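Local coordinates for protein L544 (Acanthamoeba polyphaga mimivirus, PDB 4AMQ) that is a nucleotidyltransferase found in the virion, probably transferring nucleotides with the help of divalent metal ions and perhaps linked to transcription-coupled DNA repair, at residues Ile196-Tyr201 against Asp213-Tyr218; Tyr244-Phe249 against Ser355-Ser360. All coordinates share one frame; numbering follows the deposited sequence.

In the fold
Contact 1 pairs two neighbouring strands of the mixed sheet in the nucleotidyltransferase domain, whereas contact 2 joins the lead-in to helix 248-254 to the long helix 334-368 in the helical domain. The chain leaves strand 209-217 and next forms helix 248-254, so contact 1 closes before contact 2 opens. Their centres are 31 Å apart, on opposite sides of the chain's centre, and their nearest atoms stay about 15 Å apart. Contact 1 supplies D213 to a manganese site shared with D66 and D68, which also hold a second manganese about 6 Å from the D213 side chain. Contact 2 binds no metal; the side chain of F246 lies about 12 Å from a manganese ion.

Contact 1 (Ile196-Tyr201 against Asp213-Tyr218); sequences ILLLQY and DIAVRY. With MN (manganese (II) ion), chain C.
L199 and I214 form a hydrogen-bonded pair in the antiparallel beta hairpin of strands 196-204 and 209-217, part of the mixed sheet of the nucleotidyltransferase domain. Both amides of this pair bond to the opposite carbonyl, I214 N to L199 O at 2.9 Å; L197 and V216 repeat the pattern. One face of the hairpin is buried and apolar, which suits its branched aliphatic residues. There L197 and V216 lie side by side and point the same way, L197 CD1 resting 3.8 Å from V216 CB. L199 turns CG away from its carbonyl carbon (chi1 -57°), which carries CD1 to V216 CG2. I214 offers CG1 to the edge of the Y201 ring, 4.0 Å from CE2, while its side chain also packs on I69 of strand 66-72. Y218 crosses L197 at about a right angle, and its hydroxyl is anchored on the V191 carbonyl.

The other face carries I196, L198, Q200, D213, A215 and R217, whose NE is hydrogen-bonded to N72 OD1. The small A215 admits I196: CG1 stands anti to the backbone N (chi1 178°) and CD1 continues the extended chain to within 3.7 Å of A215 CB. Near the metal, the methylene CG of Q200 lies 3.4 Å from D213 OD1, with the amide and carboxylate planes 26° apart. A carboxylate suits this place because its two oxygens divide the work: a water bridges OD1 to the Y201 carbonyl, which should steady the group's rotation, while D213 OD2 binds manganese at 2.6 Å, alongside D66 and D68.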
loop_
_atom_site.group_PDB
_atom_site.type_symbol
_atom_site.label_atom_id
_atom_site.label_comp_id
_atom_site.label_asym_id
_atom_site.label_seq_id
_atom_site.Cartn_x
_atom_site.Cartn_y
_atom_site.Cartn_z
ATOM N N ILE A 196 16.876 -1.926 -9.203
ATOM C CA ILE A 196 16.218 -2.031 -7.907
ATOM C C ILE A 196 15.100 -3.070 -7.906
ATOM O O ILE A 196 14.445 -3.293 -8.922
ATOM C CB ILE A 196 15.629 -0.676 -7.471
ATOM C CG1 ILE A 196 14.899 -0.820 -6.133
ATOM C CG2 ILE A 196 14.685 -0.140 -8.534
ATOM C CD1 ILE A 196 14.061 0.379 -5.761
ATOM N N LEU A 197 14.901 -3.713 -6.760
ATOM C CA LEU A 197 13.750 -4.586 -6.560
ATOM C C LEU A 197 13.048 -4.221 -5.257
ATOM O O LEU A 197 13.666 -3.671 -4.341
ATOM C CB LEU A 197 14.162 -6.062 -6.576
ATOM C CG LEU A 197 15.156 -6.567 -5.530
ATOM C CD1 LEU A 197 14.446 -6.896 -4.224
ATOM C CD2 LEU A 197 15.892 -7.794 -6.053
ATOM N N LEU A 198 11.753 -4.510 -5.182
ATOM C CA LEU A 198 10.971 -4.166 -3.998
ATOM C C LEU A 198 10.508 -5.422 -3.279
ATOM O O LEU A 198 9.894 -6.299 -3.891
ATOM C CB LEU A 198 9.755 -3.314 -4.382
ATOM C CG LEU A 198 8.847 -2.827 -3.249
ATOM C CD1 LEU A 198 9.542 -1.741 -2.448
ATOM C CD2 LEU A 198 7.522 -2.312 -3.792
ATOM N N LEU A 199 10.819 -5.509 -1.987
ATOM C CA LEU A 199 10.332 -6.598 -1.150
ATOM C C LEU A 199 9.073 -6.147 -0.413
ATOM O O LEU A 199 9.117 -5.210 0.387
ATOM C CB LEU A 199 11.402 -7.021 -0.140
ATOM C CG LEU A 199 12.763 -7.463 -0.686
ATOM C CD1 LEU A 199 13.750 -7.722 0.449
ATOM C CD2 LEU A 199 12.620 -8.693 -1.568
ATOM N N GLN A 200 7.949 -6.801 -0.685
ATOM C CA GLN A 200 6.702 -6.447 -0.012
ATOM C C GLN A 200 6.347 -7.449 1.077
ATOM O O GLN A 200 5.847 -8.539 0.802
ATOM C CB GLN A 200 5.553 -6.301 -1.008
ATOM C CG GLN A 200 5.618 -5.013 -1.815
ATOM C CD GLN A 200 4.376 -4.784 -2.649
ATOM O OE1 GLN A 200 3.696 -5.731 -3.043
ATOM N NE2 GLN A 200 4.069 -3.520 -2.916
ATOM N N TYR A 201 6.610 -7.063 2.319
ATOM C CA TYR A 201 6.370 -7.933 3.458
ATOM C C TYR A 201 5.063 -7.576 4.148
ATOM O O TYR A 201 4.580 -6.446 4.053
ATOM C CB TYR A 201 7.493 -7.784 4.494
ATOM C CG TYR A 201 8.854 -8.345 4.121
ATOM C CD1 TYR A 201 9.152 -9.687 4.321
ATOM C CD2 TYR A 201 9.857 -7.519 3.624
ATOM C CE1 TYR A 201 10.398 -10.198 4.009
ATOM C CE2 TYR A 201 11.112 -8.022 3.309
ATOM C CZ TYR A 201 11.376 -9.363 3.505
ATOM O OH TYR A 201 12.620 -9.875 3.196
ATOM N N ASP A 213 7.615 -2.312 3.255
ATOM C CA ASP A 213 8.109 -2.232 1.885
ATOM C C ASP A 213 9.592 -1.868 1.870
ATOM O O ASP A 213 9.977 -0.781 2.310
ATOM C CB ASP A 213 7.300 -1.215 1.071
ATOM C CG ASP A 213 5.848 -1.636 0.876
ATOM O OD1 ASP A 213 5.574 -2.855 0.827
ATOM O OD2 ASP A 213 4.981 -0.744 0.765
ATOM N N ILE A 214 10.418 -2.780 1.364
ATOM C CA ILE A 214 11.861 -2.564 1.305
ATOM C C ILE A 214 12.356 -2.424 -0.132
ATOM O O ILE A 214 12.399 -3.403 -0.879
ATOM C CB ILE A 214 12.642 -3.722 1.959
ATOM C CG1 ILE A 214 12.009 -4.124 3.295
ATOM C CG2 ILE A 214 14.114 -3.343 2.122
ATOM C CD1 ILE A 214 11.869 -2.981 4.279
ATOM N N ALA A 215 12.734 -1.207 -0.508
ATOM C CA ALA A 215 13.310 -0.947 -1.824
ATOM C C ALA A 215 14.791 -1.298 -1.812
ATOM O O ALA A 215 15.594 -0.623 -1.170
ATOM C CB ALA A 215 13.114 0.503 -2.211
ATOM N N VAL A 216 15.149 -2.359 -2.520
ATOM C CA VAL A 216 16.526 -2.830 -2.535
ATOM C C VAL A 216 17.255 -2.365 -3.794
ATOM O O VAL A 216 16.977 -2.836 -4.895
ATOM C CB VAL A 216 16.587 -4.362 -2.433
ATOM C CG1 VAL A 216 18.029 -4.837 -2.462
ATOM C CG2 VAL A 216 15.885 -4.833 -1.163
ATOM N N ARG A 217 18.183 -1.427 -3.620
ATOM C CA ARG A 217 18.999 -0.939 -4.726
ATOM C C ARG A 217 20.306 -1.716 -4.787
ATOM O O ARG A 217 21.160 -1.579 -3.911
ATOM C CB ARG A 217 19.294 0.555 -4.567
ATOM C CG ARG A 217 19.798 1.220 -5.842
ATOM C CD ARG A 217 20.581 2.490 -5.543
ATOM N NE ARG A 217 19.914 3.333 -4.555
ATOM C CZ ARG A 217 19.020 4.273 -4.850
ATOM N NH1 ARG A 217 18.677 4.494 -6.113
ATOM N NH2 ARG A 217 18.468 4.990 -3.880
ATOM N N TYR A 218 20.461 -2.527 -5.827
ATOM C CA TYR A 218 21.640 -3.376 -5.963
ATOM C C TYR A 218 22.577 -2.919 -7.086
ATOM O O TYR A 218 23.571 -3.584 -7.378
ATOM C CB TYR A 218 21.229 -4.839 -6.161
ATOM C CG TYR A 218 20.280 -5.051 -7.316
ATOM C CD1 TYR A 218 18.915 -4.838 -7.166
ATOM C CD2 TYR A 218 20.748 -5.458 -8.560
ATOM C CE1 TYR A 218 18.042 -5.026 -8.220
ATOM C CE2 TYR A 218 19.881 -5.648 -9.621
ATOM C CZ TYR A 218 18.531 -5.429 -9.446
ATOM O OH TYR A 218 17.661 -5.618 -10.495
HETATM MN MN MN C . 4.383 1.482 1.876
HETATM O O HOH W 1 3.760 -4.445 2.128
HETATM O O HOH W 2 2.047 1.030 0.923
#

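Contact 2 (Tyr244-Phe249 against Ser355-Ser360); sequences YYFMLF and SVNKQS
This contact packs a lead-in with helical backbone angles against a helix in the helical domain: Y244-L248, with a type I beta turn from Y245 to L248, meets V356, N357 and S360 of the long helix 334-368. Its polar anchor is N357. With CG swung away from its carbonyl carbon (chi1 -74°), OD1 accepts the amide of Y245, the turn's first residue, through a lone pair in the carbonyl plane (Y245 N to N357 OD1 3.0 Å, 158° at the hydrogen). Asparagine suits the place: its amide oxygen takes a backbone N-H while the short side chain stays close to the helix.

The Y245 ring is sandwiched. V356 CG2, 3.9 Å from the ring centroid in a CH-pi contact, and F249 CE1 lie over opposite faces, both offset toward the rim. The beta-branched valine sets CG2 anti to its backbone N and lays that methyl on the ring, while Y245 OH bonds to the I269 carbonyl. At the ring edge S360 OG stands 3.4 Å from Y245 CD1; this buried hydroxyl donates to V356 O within its own helix. Y244 turns its ring edge to the N357 carbonyl. The whole is a turn-to-helix packing contact of a helical domain.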
loop_
_atom_site.group_PDB
_atom_site.type_symbol
_atom_site.label_atom_id
_atom_site.label_comp_id
_atom_site.label_asym_id
_atom_site.label_seq_id
_atom_site.Cartn_x
_atom_site.Cartn_y
_atom_site.Cartn_z
ATOM N N TYR A 244 -12.034 15.367 0.625
ATOM C CA TYR A 244 -11.480 16.505 1.354
ATOM C C TYR A 244 -10.374 16.158 2.347
ATOM O O TYR A 244 -9.524 16.991 2.647
ATOM C CB TYR A 244 -12.601 17.287 2.043
ATOM C CG TYR A 244 -13.563 17.920 1.061
ATOM C CD1 TYR A 244 -13.101 18.740 0.039
ATOM C CD2 TYR A 244 -14.930 17.676 1.140
ATOM C CE1 TYR A 244 -13.973 19.314 -0.869
ATOM C CE2 TYR A 244 -15.811 18.245 0.236
ATOM C CZ TYR A 244 -15.327 19.063 -0.765
ATOM O OH TYR A 244 -16.198 19.631 -1.666
ATOM N N TYR A 245 -10.387 14.933 2.862
ATOM C CA TYR A 245 -9.336 14.497 3.771
ATOM C C TYR A 245 -8.014 14.314 3.030
ATOM O O TYR A 245 -6.963 14.758 3.492
ATOM C CB TYR A 245 -9.722 13.195 4.467
ATOM C CG TYR A 245 -8.610 12.626 5.313
ATOM C CD1 TYR A 245 -8.184 13.281 6.459
ATOM C CD2 TYR A 245 -7.983 11.438 4.966
ATOM C CE1 TYR A 245 -7.172 12.772 7.234
ATOM C CE2 TYR A 245 -6.966 10.914 5.742
ATOM C CZ TYR A 245 -6.567 11.586 6.875
ATOM O OH TYR A 245 -5.557 11.075 7.657
ATOM N N PHE A 246 -8.076 13.659 1.878
ATOM C CA PHE A 246 -6.876 13.396 1.098
ATOM C C PHE A 246 -6.385 14.638 0.354
ATOM O O PHE A 246 -5.223 14.714 -0.046
ATOM C CB PHE A 246 -7.104 12.218 0.149
ATOM C CG PHE A 246 -7.312 10.909 0.863
ATOM C CD1 PHE A 246 -6.228 10.171 1.312
ATOM C CD2 PHE A 246 -8.589 10.429 1.105
ATOM C CE1 PHE A 246 -6.412 8.972 1.980
ATOM C CE2 PHE A 246 -8.780 9.232 1.773
ATOM C CZ PHE A 246 -7.690 8.502 2.208
ATOM N N MET A 247 -7.269 15.617 0.192
ATOM C CA MET A 247 -6.900 16.882 -0.430
ATOM C C MET A 247 -6.118 17.766 0.537
ATOM O O MET A 247 -5.561 18.787 0.141
ATOM C CB MET A 247 -8.143 17.609 -0.946
ATOM C CG MET A 247 -8.868 16.857 -2.056
ATOM S SD MET A 247 -10.594 17.343 -2.255
ATOM C CE MET A 247 -10.412 19.009 -2.889
ATOM N N LEU A 248 -6.078 17.371 1.808
ATOM C CA LEU A 248 -5.253 18.060 2.794
ATOM C C LEU A 248 -3.776 17.748 2.577
ATOM O O LEU A 248 -2.909 18.537 2.948
ATOM C CB LEU A 248 -5.652 17.659 4.218
ATOM C CG LEU A 248 -7.018 18.097 4.748
ATOM C CD1 LEU A 248 -7.255 17.497 6.125
ATOM C CD2 LEU A 248 -7.133 19.612 4.798
ATOM N N PHE A 249 -3.497 16.588 1.984
ATOM C CA PHE A 249 -2.125 16.145 1.745
ATOM C C PHE A 249 -1.369 17.063 0.776
ATOM O O PHE A 249 -0.206 17.390 1.015
ATOM C CB PHE A 249 -2.096 14.693 1.249
ATOM C CG PHE A 249 -2.430 13.677 2.310
ATOM C CD1 PHE A 249 -3.687 13.647 2.894
ATOM C CD2 PHE A 249 -1.482 12.754 2.729
ATOM C CE1 PHE A 249 -3.991 12.711 3.874
ATOM C CE2 PHE A 249 -1.781 11.820 3.706
ATOM C CZ PHE A 249 -3.038 11.797 4.278
ATOM N N SER A 355 -17.049 9.408 5.647
ATOM C CA SER A 355 -17.055 10.091 6.935
ATOM C C SER A 355 -15.875 11.047 7.115
ATOM O O SER A 355 -16.061 12.203 7.490
ATOM C CB SER A 355 -17.094 9.078 8.081
ATOM O OG SER A 355 -17.143 9.734 9.337
ATOM N N VAL A 356 -14.662 10.569 6.853
ATOM C CA VAL A 356 -13.477 11.386 7.085
ATOM C C VAL A 356 -13.431 12.585 6.136
ATOM O O VAL A 356 -13.011 13.675 6.517
ATOM C CB VAL A 356 -12.171 10.564 6.998
ATOM C CG1 VAL A 356 -11.819 10.245 5.549
ATOM C CG2 VAL A 356 -11.034 11.309 7.678
ATOM N N ASN A 357 -13.876 12.377 4.903
ATOM C CA ASN A 357 -13.957 13.457 3.928
ATOM C C ASN A 357 -14.930 14.547 4.365
ATOM O O ASN A 357 -14.661 15.737 4.196
ATOM C CB ASN A 357 -14.353 12.907 2.556
ATOM C CG ASN A 357 -13.219 12.163 1.883
ATOM O OD1 ASN A 357 -12.054 12.526 2.036
ATOM N ND2 ASN A 357 -13.550 11.117 1.135
ATOM N N LYS A 358 -16.058 14.130 4.933
ATOM C CA LYS A 358 -17.070 15.063 5.417
ATOM C C LYS A 358 -16.532 15.912 6.562
ATOM O O LYS A 358 -16.699 17.130 6.574
ATOM C CB LYS A 358 -18.316 14.306 5.882
ATOM C CG LYS A 358 -19.454 15.208 6.334
ATOM C CD LYS A 358 -20.432 14.464 7.232
ATOM C CE LYS A 358 -21.689 15.287 7.472
ATOM N NZ LYS A 358 -21.376 16.676 7.910
ATOM N N GLN A 359 -15.890 15.260 7.525
ATOM C CA GLN A 359 -15.344 15.951 8.687
ATOM C C GLN A 359 -14.113 16.776 8.330
ATOM O O GLN A 359 -13.619 17.551 9.150
ATOM C CB GLN A 359 -14.977 14.949 9.783
ATOM C CG GLN A 359 -16.143 14.131 10.313
ATOM C CD GLN A 359 -15.697 13.092 11.320
ATOM O OE1 GLN A 359 -15.242 13.423 12.416
ATOM N NE2 GLN A 359 -15.811 11.823 10.947
ATOM N N SER A 360 -13.616 16.602 7.108
ATOM C CA SER A 360 -12.381 17.261 6.687
ATOM C C SER A 360 -12.626 18.500 5.827
ATOM O O SER A 360 -11.744 19.344 5.689
ATOM C CB SER A 360 -11.482 16.282 5.927
ATOM O OG SER A 360 -10.867 15.363 6.808
#